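Long-range contacts in nucleoside hydrolase, putative (Trypanosoma brucei, PDB 3FZ0), which belongs to the nucleoside hydrolase family, an alpha/beta fold built around a mixed central sheet, and binds a calcium ion: residues Val210-Pro215 with Thr278-Asp283; Val132-Leu137 with Ala284-Val289; Gln204-Glu209 with Asn338-Val343; Gly219-Leu224 with Phe245-Phe250. The protein carries 2 engineered substitutions. All coordinates share one frame; numbering follows the deposited sequence.

Contact 1: Val210-Pro215 with Thr278-Asp283; sequences VTVNSP and TCVVPD. With CA (calcium ion), chain G.
Helix 208-212 and the turn after it pass beside the loop leading into helix 282-291, with Thr211 CA 5.1 Å from Pro282 CA and Pro215 CA 4.5 Å from Val280 CA. In the nucleoside hydrolase fold of this protein, the second of these segments carries a calcium ligand in its helical first turn. Thr211 points at that turn. Its OG1 sits in the crowded position between the backbone N and the carbonyl carbon (chi1 71°), where it hydrogen-bonds to Trp208 O of its own helix. From there OG1 lies 3.5 Å from Pro282 CG, and the threonine crosses the proline ring at about a right angle. Val280, with CG1 anti to its backbone N (chi1 -174°), brings that methyl to 3.6 Å from Thr211 O, against the backbone of Thr211. Farther along, Pro215 crosses Thr278 obliquely, and its CB approaches Cys279 O to 3.4 Å. The junction between the segments is thus mostly van der Waals packing, supplemented by one water that donates to Ser214 O and accepts from Val281 N. Val281 is the N-cap residue of helix 282-291, so this water links the two backbones at the residue just before the helix. The backbone N of Asp283, one residue past Pro282, donates to Asp18 OD2. Asp14, Asp19 and Leu134 join Asp283 around the metal, which Asp283 OD2 binds at 2.4 Å while OD1 accepts a hydrogen bond from a calcium-bound water.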
loop_
_atom_site.group_PDB
_atom_site.type_symbol
_atom_site.label_atom_id
_atom_site.label_comp_id
_atom_site.label_asym_id
_atom_site.label_seq_id
_atom_site.Cartn_x
_atom_site.Cartn_y
_atom_site.Cartn_z
ATOM N N VAL B 210 19.973 -6.010 -17.714
ATOM C CA VAL B 210 20.472 -6.608 -18.936
ATOM C C VAL B 210 21.000 -5.546 -19.904
ATOM O O VAL B 210 21.928 -5.833 -20.664
ATOM C CB VAL B 210 19.449 -7.567 -19.601
ATOM C CG1 VAL B 210 18.347 -6.801 -20.325
ATOM C CG2 VAL B 210 20.169 -8.493 -20.531
ATOM N N THR B 211 20.460 -4.329 -19.864
ATOM C CA THR B 211 21.000 -3.263 -20.736
ATOM C C THR B 211 22.312 -2.716 -20.181
ATOM O O THR B 211 23.233 -2.427 -20.942
ATOM C CB THR B 211 19.980 -2.161 -21.090
ATOM O OG1 THR B 211 19.715 -1.363 -19.935
ATOM C CG2 THR B 211 18.649 -2.787 -21.630
ATOM N N VAL B 212 22.428 -2.621 -18.857
ATOM C CA VAL B 212 23.693 -2.232 -18.255
ATOM C C VAL B 212 24.815 -3.220 -18.665
ATOM O O VAL B 212 25.995 -2.825 -18.847
ATOM C CB VAL B 212 23.582 -2.160 -16.714
ATOM C CG1 VAL B 212 25.000 -1.956 -16.042
ATOM C CG2 VAL B 212 22.616 -1.052 -16.318
ATOM N N ASN B 213 24.425 -4.493 -18.798
ATOM C CA ASN B 213 25.326 -5.576 -19.160
ATOM C C ASN B 213 25.720 -5.600 -20.630
ATOM O O ASN B 213 26.601 -6.360 -21.030
ATOM C CB ASN B 213 24.687 -6.911 -18.825
ATOM C CG ASN B 213 25.683 -8.055 -18.910
ATOM O OD1 ASN B 213 25.539 -8.975 -19.728
ATOM N ND2 ASN B 213 26.727 -7.973 -18.094
ATOM N N SER B 214 25.038 -4.790 -21.438
ATOM C CA SER B 214 25.335 -4.687 -22.875
ATOM C C SER B 214 25.477 -3.214 -23.305
ATOM O O SER B 214 24.636 -2.690 -24.038
ATOM C CB SER B 214 24.232 -5.367 -23.689
ATOM O OG SER B 214 24.581 -5.366 -25.038
ATOM N N PRO B 215 26.529 -2.540 -22.819
ATOM C CA PRO B 215 26.685 -1.117 -23.110
ATOM C C PRO B 215 27.622 -0.885 -24.274
ATOM O O PRO B 215 28.202 -1.825 -24.828
ATOM C CB PRO B 215 27.377 -0.606 -21.847
ATOM C CG PRO B 215 28.219 -1.791 -21.365
ATOM C CD PRO B 215 27.623 -3.047 -21.959
ATOM N N THR B 278 31.897 3.028 -19.496
ATOM C CA THR B 278 30.805 2.530 -20.353
ATOM C C THR B 278 29.611 3.481 -20.420
ATOM O O THR B 278 29.349 4.231 -19.480
ATOM C CB THR B 278 30.301 1.116 -19.961
ATOM O OG1 THR B 278 29.475 1.223 -18.816
ATOM C CG2 THR B 278 31.430 0.175 -19.654
ATOM N N CYS B 279 28.926 3.433 -21.560
ATOM C CA CYS B 279 27.726 4.183 -21.810
ATOM C C CYS B 279 26.570 3.213 -22.100
ATOM O O CYS B 279 26.618 2.448 -23.069
ATOM C CB CYS B 279 27.956 5.111 -23.001
ATOM S SG CYS B 279 26.518 6.153 -23.331
ATOM N N VAL B 280 25.538 3.249 -21.257
ATOM C CA VAL B 280 24.397 2.347 -21.355
ATOM C C VAL B 280 23.359 2.973 -22.265
ATOM O O VAL B 280 23.005 4.120 -22.070
ATOM C CB VAL B 280 23.771 2.113 -19.976
ATOM C CG1 VAL B 280 22.675 1.051 -20.034
ATOM C CG2 VAL B 280 24.843 1.705 -18.972
ATOM N N VAL B 281 22.882 2.222 -23.262
ATOM C CA VAL B 281 21.892 2.715 -24.230
ATOM C C VAL B 281 20.630 1.822 -24.238
ATOM O O VAL B 281 20.363 1.130 -25.199
ATOM C CB VAL B 281 22.517 2.820 -25.660
ATOM C CG1 VAL B 281 21.617 3.619 -26.577
ATOM C CG2 VAL B 281 23.873 3.484 -25.598
ATOM N N PRO B 282 19.842 1.842 -23.157
ATOM C CA PRO B 282 18.793 0.823 -22.945
ATOM C C PRO B 282 17.812 0.613 -24.077
ATOM O O PRO B 282 17.571 -0.553 -24.465
ATOM C CB PRO B 282 18.086 1.289 -21.673
ATOM C CG PRO B 282 19.187 2.001 -20.914
ATOM C CD PRO B 282 19.905 2.785 -22.022
ATOM N N ASP B 283 17.219 1.689 -24.604
ATOM C CA ASP B 283 16.207 1.511 -25.677
ATOM C C ASP B 283 16.756 0.830 -26.923
ATOM O O ASP B 283 16.026 0.111 -27.595
ATOM C CB ASP B 283 15.568 2.837 -26.047
ATOM C CG ASP B 283 14.744 3.407 -24.922
ATOM O OD1 ASP B 283 14.263 2.631 -24.078
ATOM O OD2 ASP B 283 14.567 4.642 -24.870
HETATM CA CA CA G . 12.952 5.945 -23.587
HETATM O O HOH W 1 23.233 -0.528 -23.140
HETATM O O HOH W 2 13.498 4.227 -22.165
HETATM O O HOH W 3 12.110 6.632 -21.116
HETATM O O HOH W 4 15.007 6.846 -22.609
#

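Contact 2: Val132-Leu137 with Ala284-Val289; sequences VALGPL and AVAVLV. With CA (calcium ion), chain G.
The C-terminal end of strand 127-133, within the parallel part of the central sheet of this nucleoside hydrolase fold, packs on helix 282-291 right beside the calcium site. The contact is buried near the centre of the chain and wholly apolar between the two segments. Val132 and Leu134 both project toward the helix, while the intervening Ala133 points away, the alternation of a strand carried on to Leu134. Val132 CG1, anti to its backbone N (chi1 -175°), meets Val287 CG2 at 4.1 Å, the two valines crossing at about a right angle. Leu134 has CG beside its backbone N and an extended second torsion (chi2 177°), so that its two methyls divide between neighbouring helix residues. CD2 touches Ala286 CB at 4.0 Å, and CD1 reaches Val287 CG2 at 4.2 Å. Val287 CG2 therefore lies against both strand residues. Ala286 also touches Met165 of strand 162-165 and Val287 touches Ala22 of helix 17-27, while Ala284, Val285 and Leu288 pack on Phe348 of helix 345-356. Leu134 thus serves packing through its side chain and metal binding through its main chain: its carbonyl O coordinates the calcium ion at 2.3 Å.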
loop_
_atom_site.group_PDB
_atom_site.type_symbol
_atom_site.label_atom_id
_atom_site.label_comp_id
_atom_site.label_asym_id
_atom_site.label_seq_id
_atom_site.Cartn_x
_atom_site.Cartn_y
_atom_site.Cartn_z
ATOM N N VAL B 132 7.254 -2.172 -30.111
ATOM C CA VAL B 132 8.356 -2.011 -29.189
ATOM C C VAL B 132 8.118 -0.741 -28.393
ATOM O O VAL B 132 7.949 0.314 -28.982
ATOM C CB VAL B 132 9.661 -1.884 -29.953
ATOM C CG1 VAL B 132 10.871 -1.850 -28.956
ATOM C CG2 VAL B 132 9.757 -3.028 -30.953
ATOM N N ALA B 133 8.103 -0.833 -27.073
ATOM C CA ALA B 133 7.742 0.287 -26.211
ATOM C C ALA B 133 8.981 0.758 -25.501
ATOM O O ALA B 133 9.603 -0.015 -24.751
ATOM C CB ALA B 133 6.698 -0.161 -25.150
ATOM N N LEU B 134 9.331 2.027 -25.692
ATOM C CA LEU B 134 10.567 2.565 -25.142
ATOM C C LEU B 134 10.347 3.640 -24.091
ATOM O O LEU B 134 11.275 4.405 -23.766
ATOM C CB LEU B 134 11.433 3.120 -26.269
ATOM C CG LEU B 134 11.681 2.198 -27.467
ATOM C CD1 LEU B 134 12.502 2.901 -28.547
ATOM C CD2 LEU B 134 12.352 0.883 -27.026
ATOM N N GLY B 135 9.142 3.724 -23.561
ATOM C CA GLY B 135 8.864 4.698 -22.518
ATOM C C GLY B 135 7.846 4.171 -21.533
ATOM O O GLY B 135 7.629 2.949 -21.443
ATOM N N PRO B 136 7.246 5.074 -20.747
ATOM C CA PRO B 136 6.173 4.632 -19.902
ATOM C C PRO B 136 5.118 4.002 -20.788
ATOM O O PRO B 136 4.916 4.467 -21.923
ATOM C CB PRO B 136 5.671 5.939 -19.299
ATOM C CG PRO B 136 6.867 6.817 -19.272
ATOM C CD PRO B 136 7.568 6.501 -20.534
ATOM N N LEU B 137 4.435 2.980 -20.273
ATOM C CA LEU B 137 3.453 2.231 -21.060
ATOM C C LEU B 137 2.054 2.842 -21.250
ATOM O O LEU B 137 1.135 2.155 -21.703
ATOM C CB LEU B 137 3.341 0.815 -20.506
ATOM C CG LEU B 137 4.692 0.105 -20.558
ATOM C CD1 LEU B 137 4.743 -1.042 -19.557
ATOM C CD2 LEU B 137 4.934 -0.362 -21.995
ATOM N N ALA B 284 18.036 1.034 -27.230
ATOM C CA ALA B 284 18.633 0.405 -28.413
ATOM C C ALA B 284 18.717 -1.093 -28.215
ATOM O O ALA B 284 18.535 -1.865 -29.170
ATOM C CB ALA B 284 20.014 0.993 -28.734
ATOM N N VAL B 285 18.967 -1.514 -26.973
ATOM C CA VAL B 285 19.043 -2.938 -26.657
ATOM C C VAL B 285 17.662 -3.599 -26.870
ATOM O O VAL B 285 17.539 -4.714 -27.405
ATOM C CB VAL B 285 19.635 -3.181 -25.215
ATOM C CG1 VAL B 285 19.699 -4.671 -24.853
ATOM C CG2 VAL B 285 21.025 -2.596 -25.083
ATOM N N ALA B 286 16.608 -2.901 -26.474
ATOM C CA ALA B 286 15.260 -3.419 -26.629
ATOM C C ALA B 286 14.909 -3.574 -28.120
ATOM O O ALA B 286 14.412 -4.631 -28.536
ATOM C CB ALA B 286 14.249 -2.501 -25.911
ATOM N N VAL B 287 15.143 -2.528 -28.923
ATOM C CA VAL B 287 14.951 -2.640 -30.384
ATOM C C VAL B 287 15.749 -3.821 -30.974
ATOM O O VAL B 287 15.214 -4.571 -31.792
ATOM C CB VAL B 287 15.242 -1.302 -31.167
ATOM C CG1 VAL B 287 15.204 -1.521 -32.656
ATOM C CG2 VAL B 287 14.201 -0.230 -30.772
ATOM N N LEU B 288 16.989 -4.016 -30.536
ATOM C CA LEU B 288 17.761 -5.162 -31.000
ATOM C C LEU B 288 17.091 -6.505 -30.662
ATOM O O LEU B 288 17.045 -7.432 -31.500
ATOM C CB LEU B 288 19.172 -5.118 -30.428
ATOM C CG LEU B 288 20.085 -6.252 -30.882
ATOM C CD1 LEU B 288 20.549 -5.966 -32.270
ATOM C CD2 LEU B 288 21.250 -6.326 -29.928
ATOM N N VAL B 289 16.564 -6.613 -29.443
ATOM C CA VAL B 289 15.901 -7.840 -29.024
ATOM C C VAL B 289 14.704 -8.126 -29.927
ATOM O O VAL B 289 14.482 -9.266 -30.301
ATOM C CB VAL B 289 15.531 -7.813 -27.530
ATOM C CG1 VAL B 289 14.534 -8.916 -27.168
ATOM C CG2 VAL B 289 16.792 -7.959 -26.689
HETATM CA CA CA G . 12.952 5.945 -23.587
HETATM O O HOH W 2 13.498 4.227 -22.165
HETATM O O HOH W 3 12.110 6.632 -21.116
HETATM O O HOH W 4 15.007 6.846 -22.609
#

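Contact 3: Gln204-Glu209 with Asn338-Val343; sequences QLVNWE and NVITKV
Leu205 N donates a nearly straight hydrogen bond to Asn338 O (2.9 Å), pairing two parallel neighbouring strands inside the mixed sheet, 203-206 and 337-343. The return bond, Ile340 N to Leu205 O, is weak at 3.4 Å. Beside this backbone pairing the side chains of Gln204 and Asn338 lie side by side, pointing the same way. Asn338 ND2 donates to a lone pair of Gln204 OE1 at 2.8 Å and 172°, although the two amide planes are turned 53° apart. Bends in the Gln204 chain bring OE1 there, and also place it 3.5 Å from Ile340 CD1. Past the strand, Asn207 takes over the pairing: with CG in the crowded position between N and carbonyl carbon (chi1 49°), its ND2 donates to Ile340 O at 3.0 Å. Val206 CG2 packs on Ile340 CG1 at 4.1 Å. In the next shell, Pro202 O accepts from Gln204 NE2 and Ser299 OG bonds Asn338 OD1. Asn207 OD1 caps Val210 N at the start of helix 208-212 and meets Ser169 OG. Thr341 and Lys342 both face Asp298 in a classic beta bulge. The Gln204-Asn338 amide bond thus reinforces the pairing on one face of the sheet, while Asn207, held through both ND2 and OD1, extends it beyond the strand and ties the start of a helix to the neighbouring strand.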
loop_
_atom_site.group_PDB
_atom_site.type_symbol
_atom_site.label_atom_id
_atom_site.label_comp_id
_atom_site.label_asym_id
_atom_site.label_seq_id
_atom_site.Cartn_x
_atom_site.Cartn_y
_atom_site.Cartn_z
ATOM N N GLN B 204 8.267 -9.628 -23.834
ATOM C CA GLN B 204 9.723 -9.662 -23.606
ATOM C C GLN B 204 10.147 -8.451 -22.790
ATOM O O GLN B 204 9.976 -7.296 -23.224
ATOM C CB GLN B 204 10.492 -9.679 -24.927
ATOM C CG GLN B 204 9.996 -10.738 -25.911
ATOM C CD GLN B 204 10.240 -12.144 -25.433
ATOM O OE1 GLN B 204 11.388 -12.537 -25.237
ATOM N NE2 GLN B 204 9.161 -12.917 -25.222
ATOM N N LEU B 205 10.690 -8.705 -21.604
ATOM C CA LEU B 205 11.041 -7.621 -20.687
ATOM C C LEU B 205 12.514 -7.266 -20.819
ATOM O O LEU B 205 13.390 -7.928 -20.242
ATOM C CB LEU B 205 10.679 -7.984 -19.237
ATOM C CG LEU B 205 10.821 -6.909 -18.151
ATOM C CD1 LEU B 205 9.638 -5.903 -18.026
ATOM C CD2 LEU B 205 11.111 -7.587 -16.780
ATOM N N VAL B 206 12.806 -6.223 -21.579
ATOM C CA VAL B 206 14.180 -5.751 -21.676
ATOM C C VAL B 206 14.427 -4.767 -20.518
ATOM O O VAL B 206 14.095 -3.563 -20.584
ATOM C CB VAL B 206 14.476 -5.204 -23.061
ATOM C CG1 VAL B 206 15.974 -4.797 -23.197
ATOM C CG2 VAL B 206 14.054 -6.268 -24.130
ATOM N N ASN B 207 14.982 -5.323 -19.442
ATOM C CA ASN B 207 15.088 -4.628 -18.169
ATOM C C ASN B 207 16.402 -3.891 -18.061
ATOM O O ASN B 207 17.329 -4.113 -18.855
ATOM C CB ASN B 207 14.956 -5.617 -17.001
ATOM C CG ASN B 207 15.845 -6.824 -17.170
ATOM O OD1 ASN B 207 17.024 -6.804 -16.822
ATOM N ND2 ASN B 207 15.297 -7.876 -17.762
ATOM N N TRP B 208 16.485 -3.049 -17.037
ATOM C CA TRP B 208 17.652 -2.217 -16.783
ATOM C C TRP B 208 18.984 -2.993 -16.725
ATOM O O TRP B 208 19.936 -2.642 -17.448
ATOM C CB TRP B 208 17.422 -1.410 -15.499
ATOM C CG TRP B 208 18.612 -0.639 -14.980
ATOM C CD1 TRP B 208 19.244 -0.839 -13.783
ATOM C CD2 TRP B 208 19.278 0.460 -15.609
ATOM N NE1 TRP B 208 20.239 0.058 -13.632
ATOM C CE2 TRP B 208 20.298 0.877 -14.728
ATOM C CE3 TRP B 208 19.129 1.125 -16.839
ATOM C CZ2 TRP B 208 21.204 1.940 -15.042
ATOM C CZ3 TRP B 208 20.012 2.198 -17.149
ATOM C CH2 TRP B 208 21.036 2.584 -16.255
ATOM N N GLU B 209 19.053 -4.030 -15.895
ATOM C CA GLU B 209 20.321 -4.746 -15.656
ATOM C C GLU B 209 20.842 -5.441 -16.904
ATOM O O GLU B 209 22.012 -5.415 -17.178
ATOM C CB GLU B 209 20.222 -5.744 -14.496
ATOM C CG GLU B 209 19.936 -5.092 -13.125
ATOM C CD GLU B 209 18.438 -4.939 -12.814
ATOM O OE1 GLU B 209 17.635 -4.910 -13.763
ATOM O OE2 GLU B 209 18.056 -4.850 -11.619
ATOM N N ASN B 338 8.861 -13.061 -20.502
ATOM C CA ASN B 338 10.221 -13.551 -20.709
ATOM C C ASN B 338 11.210 -12.490 -20.252
ATOM O O ASN B 338 11.331 -11.441 -20.870
ATOM C CB ASN B 338 10.445 -13.927 -22.170
ATOM C CG ASN B 338 11.705 -14.782 -22.388
ATOM O OD1 ASN B 338 12.090 -15.587 -21.534
ATOM N ND2 ASN B 338 12.344 -14.603 -23.546
ATOM N N VAL B 339 11.865 -12.750 -19.130
ATOM C CA VAL B 339 12.805 -11.805 -18.525
ATOM C C VAL B 339 14.135 -12.035 -19.222
ATOM O O VAL B 339 14.720 -13.110 -19.061
ATOM C CB VAL B 339 12.926 -12.040 -16.984
ATOM C CG1 VAL B 339 13.929 -11.100 -16.370
ATOM C CG2 VAL B 339 11.539 -11.880 -16.334
ATOM N N ILE B 340 14.574 -11.059 -20.026
ATOM C CA ILE B 340 15.829 -11.163 -20.767
ATOM C C ILE B 340 17.002 -10.913 -19.796
ATOM O O ILE B 340 17.048 -9.860 -19.151
ATOM C CB ILE B 340 15.893 -10.127 -21.916
ATOM C CG1 ILE B 340 14.579 -10.081 -22.735
ATOM C CG2 ILE B 340 17.128 -10.353 -22.770
ATOM C CD1 ILE B 340 14.177 -11.379 -23.445
ATOM N N THR B 341 17.951 -11.852 -19.704
ATOM C CA THR B 341 19.030 -11.728 -18.718
ATOM C C THR B 341 20.424 -11.580 -19.307
ATOM O O THR B 341 21.328 -11.132 -18.612
ATOM C CB THR B 341 19.023 -12.845 -17.659
ATOM O OG1 THR B 341 19.161 -14.109 -18.305
ATOM C CG2 THR B 341 17.688 -12.823 -16.825
ATOM N N LYS B 342 20.587 -11.971 -20.570
ATOM C CA LYS B 342 21.791 -11.684 -21.341
ATOM C C LYS B 342 21.552 -11.429 -22.834
ATOM O O LYS B 342 20.917 -12.235 -23.518
ATOM C CB LYS B 342 22.870 -12.759 -21.181
ATOM C CG LYS B 342 24.192 -12.240 -21.733
ATOM C CD LYS B 342 25.369 -12.988 -21.239
ATOM C CE LYS B 342 26.707 -12.406 -21.826
ATOM N NZ LYS B 342 27.100 -11.081 -21.222
ATOM N N VAL B 343 22.096 -10.308 -23.302
ATOM C CA VAL B 343 22.104 -9.924 -24.705
ATOM C C VAL B 343 23.513 -9.972 -25.278
ATOM O O VAL B 343 24.488 -9.613 -24.601
ATOM C CB VAL B 343 21.477 -8.535 -24.908
ATOM C CG1 VAL B 343 21.759 -7.977 -26.300
ATOM C CG2 VAL B 343 19.949 -8.628 -24.695
#

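Contact 4: Gly219-Leu224 with Phe245-Phe250; sequences GFYDKL and FIEKLF
The rings of Tyr221 and Phe250 are nearly parallel, their planes 26° apart, but slid so far past each other, with centroids 5.8 Å apart, that they barely overlap. Leu249 CD2 lies at the edge of the Phe250 ring, in its plane; beyond the two segments, Phe86 meets that ring edge-to-face, as Trp218 does with Tyr221. The rings belong to a helix-helix packing in this alpha/beta nucleoside hydrolase fold, between helices 218-224 and 241-249, whose segment axes approach to 10.8 Å at 135°. Tyr221 bridges this wide spacing. Its CG is anti to the backbone N (chi1 178°), which sends the ring across toward the other helix. Partway out, CE1 packs against Ile246 CG2 at 3.8 Å as the two side chains slide past each other in opposite directions. Leu224 CD2 adds a looser touch on the same methyl. Glu247 turns its carboxylate to Arg227 in a salt bridge, and Ile246 rests on Ile21 and Met24 of helix 17-27. At its tip the phenol lies 3.3 Å from Phe250 CB and 3.4 Å from Glu247 CA, measured from OH. That OH makes a weak 3.5 Å hydrogen bond to Ile246 O, which also accepts the helical bond from Phe250 N.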
loop_
_atom_site.group_PDB
_atom_site.type_symbol
_atom_site.label_atom_id
_atom_site.label_comp_id
_atom_site.label_asym_id
_atom_site.label_seq_id
_atom_site.Cartn_x
_atom_site.Cartn_y
_atom_site.Cartn_z
ATOM N N GLY B 219 35.266 4.515 -25.751
ATOM C CA GLY B 219 36.244 4.256 -26.840
ATOM C C GLY B 219 35.547 3.814 -28.131
ATOM O O GLY B 219 35.847 4.322 -29.218
ATOM N N PHE B 220 34.588 2.900 -28.013
ATOM C CA PHE B 220 33.799 2.474 -29.155
ATOM C C PHE B 220 33.036 3.687 -29.711
ATOM O O PHE B 220 33.100 3.957 -30.927
ATOM C CB PHE B 220 32.832 1.349 -28.767
ATOM C CG PHE B 220 31.912 0.928 -29.875
ATOM C CD1 PHE B 220 32.306 -0.071 -30.774
ATOM C CD2 PHE B 220 30.651 1.513 -30.023
ATOM C CE1 PHE B 220 31.451 -0.473 -31.805
ATOM C CE2 PHE B 220 29.784 1.123 -31.059
ATOM C CZ PHE B 220 30.169 0.128 -31.939
ATOM N N TYR B 221 32.339 4.404 -28.818
ATOM C CA TYR B 221 31.624 5.626 -29.182
ATOM C C TYR B 221 32.496 6.579 -30.004
ATOM O O TYR B 221 32.063 7.095 -31.029
ATOM C CB TYR B 221 31.101 6.356 -27.938
ATOM C CG TYR B 221 30.395 7.640 -28.278
ATOM C CD1 TYR B 221 29.089 7.629 -28.800
ATOM C CD2 TYR B 221 31.018 8.877 -28.073
ATOM C CE1 TYR B 221 28.430 8.821 -29.103
ATOM C CE2 TYR B 221 30.373 10.059 -28.368
ATOM C CZ TYR B 221 29.073 10.031 -28.881
ATOM O OH TYR B 221 28.405 11.218 -29.181
ATOM N N ASP B 222 33.723 6.799 -29.548
ATOM C CA ASP B 222 34.619 7.723 -30.229
ATOM C C ASP B 222 34.796 7.299 -31.688
ATOM O O ASP B 222 34.829 8.154 -32.568
ATOM C CB ASP B 222 35.963 7.847 -29.499
ATOM C CG ASP B 222 35.882 8.741 -28.261
ATOM O OD1 ASP B 222 34.816 9.338 -28.021
ATOM O OD2 ASP B 222 36.889 8.860 -27.522
ATOM N N LYS B 223 34.893 5.992 -31.936
ATOM C CA LYS B 223 35.059 5.462 -33.284
ATOM C C LYS B 223 33.755 5.537 -34.068
ATOM O O LYS B 223 33.758 5.838 -35.253
ATOM C CB LYS B 223 35.562 4.030 -33.255
ATOM C CG LYS B 223 37.052 3.900 -33.063
ATOM C CD LYS B 223 37.418 2.505 -32.555
ATOM C CE LYS B 223 38.940 2.308 -32.493
ATOM N NZ LYS B 223 39.313 0.973 -31.902
ATOM N N LEU B 224 32.643 5.298 -33.388
ATOM C CA LEU B 224 31.317 5.425 -33.975
ATOM C C LEU B 224 31.151 6.786 -34.681
ATOM O O LEU B 224 30.682 6.847 -35.824
ATOM C CB LEU B 224 30.239 5.204 -32.887
ATOM C CG LEU B 224 28.788 4.927 -33.309
ATOM C CD1 LEU B 224 28.720 3.584 -34.026
ATOM C CD2 LEU B 224 27.764 5.041 -32.176
ATOM N N PHE B 245 25.098 13.927 -36.256
ATOM C CA PHE B 245 23.877 13.950 -35.478
ATOM C C PHE B 245 24.038 13.208 -34.144
ATOM O O PHE B 245 23.630 13.728 -33.114
ATOM C CB PHE B 245 22.702 13.393 -36.314
ATOM C CG PHE B 245 21.387 13.320 -35.569
ATOM C CD1 PHE B 245 20.474 14.356 -35.647
ATOM C CD2 PHE B 245 21.048 12.194 -34.825
ATOM C CE1 PHE B 245 19.241 14.279 -34.977
ATOM C CE2 PHE B 245 19.818 12.109 -34.149
ATOM C CZ PHE B 245 18.922 13.138 -34.225
ATOM N N ILE B 246 24.616 12.003 -34.168
ATOM C CA ILE B 246 24.853 11.249 -32.945
ATOM C C ILE B 246 25.789 12.017 -32.018
ATOM O O ILE B 246 25.497 12.145 -30.842
ATOM C CB ILE B 246 25.321 9.763 -33.206
ATOM C CG1 ILE B 246 24.210 8.986 -33.952
ATOM C CG2 ILE B 246 25.765 9.049 -31.863
ATOM C CD1 ILE B 246 24.606 7.595 -34.393
ATOM N N GLU B 247 26.863 12.594 -32.542
ATOM C CA GLU B 247 27.745 13.413 -31.687
ATOM C C GLU B 247 26.997 14.554 -30.988
ATOM O O GLU B 247 27.233 14.808 -29.801
ATOM C CB GLU B 247 28.997 13.942 -32.415
ATOM C CG GLU B 247 30.051 14.471 -31.479
ATOM C CD GLU B 247 31.254 15.117 -32.177
ATOM O OE1 GLU B 247 32.254 15.354 -31.488
ATOM O OE2 GLU B 247 31.222 15.399 -33.403
ATOM N N LYS B 248 26.103 15.223 -31.710
ATOM C CA LYS B 248 25.356 16.342 -31.146
ATOM C C LYS B 248 24.298 15.879 -30.141
ATOM O O LYS B 248 24.070 16.524 -29.117
ATOM C CB LYS B 248 24.703 17.163 -32.260
ATOM C CG LYS B 248 25.636 18.122 -33.011
ATOM C CD LYS B 248 24.846 18.737 -34.149
ATOM C CE LYS B 248 25.684 19.540 -35.075
ATOM N NZ LYS B 248 24.804 20.072 -36.137
ATOM N N LEU B 249 23.652 14.756 -30.452
ATOM C CA LEU B 249 22.619 14.172 -29.599
ATOM C C LEU B 249 23.121 13.759 -28.220
ATOM O O LEU B 249 22.408 13.914 -27.239
ATOM C CB LEU B 249 22.045 12.959 -30.292
ATOM C CG LEU B 249 20.907 12.232 -29.635
ATOM C CD1 LEU B 249 19.605 13.060 -29.651
ATOM C CD2 LEU B 249 20.756 10.923 -30.369
ATOM N N PHE B 250 24.360 13.265 -28.158
ATOM C CA PHE B 250 24.941 12.688 -26.942
ATOM C C PHE B 250 25.865 13.659 -26.202
ATOM O O PHE B 250 26.443 13.301 -25.183
ATOM C CB PHE B 250 25.710 11.385 -27.280
ATOM C CG PHE B 250 24.881 10.134 -27.171
ATOM C CD1 PHE B 250 23.702 9.995 -27.887
ATOM C CD2 PHE B 250 25.291 9.096 -26.326
ATOM C CE1 PHE B 250 22.931 8.852 -27.778
ATOM C CE2 PHE B 250 24.521 7.936 -26.183
ATOM C CZ PHE B 250 23.327 7.809 -26.930
#

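In the fold
Contact 2 lies deepest, near the centre of the chain, and contact 4 farthest out, yet both are buried; contact 1 is only partly so. Contacts 1 and 2 share helix 282-291 and the calcium ion, to which one brings a carboxylate and the other a main-chain carbonyl. Contacts 1 and 3 share helix 208-212, and Asn213 OD1 probably hydrogen-bonds Lys342 NZ between them. Contacts 2 and 3 reach the same sheet and meet where Val206 packs on Ala286. Chemistry follows place: strand pairing and amide bonds in contact 3, pure methyl packing in contact 2, apolar packing with one bridging water in contact 1, aromatic packing in contact 4, which touches contact 1 through Phe250 and Cys279.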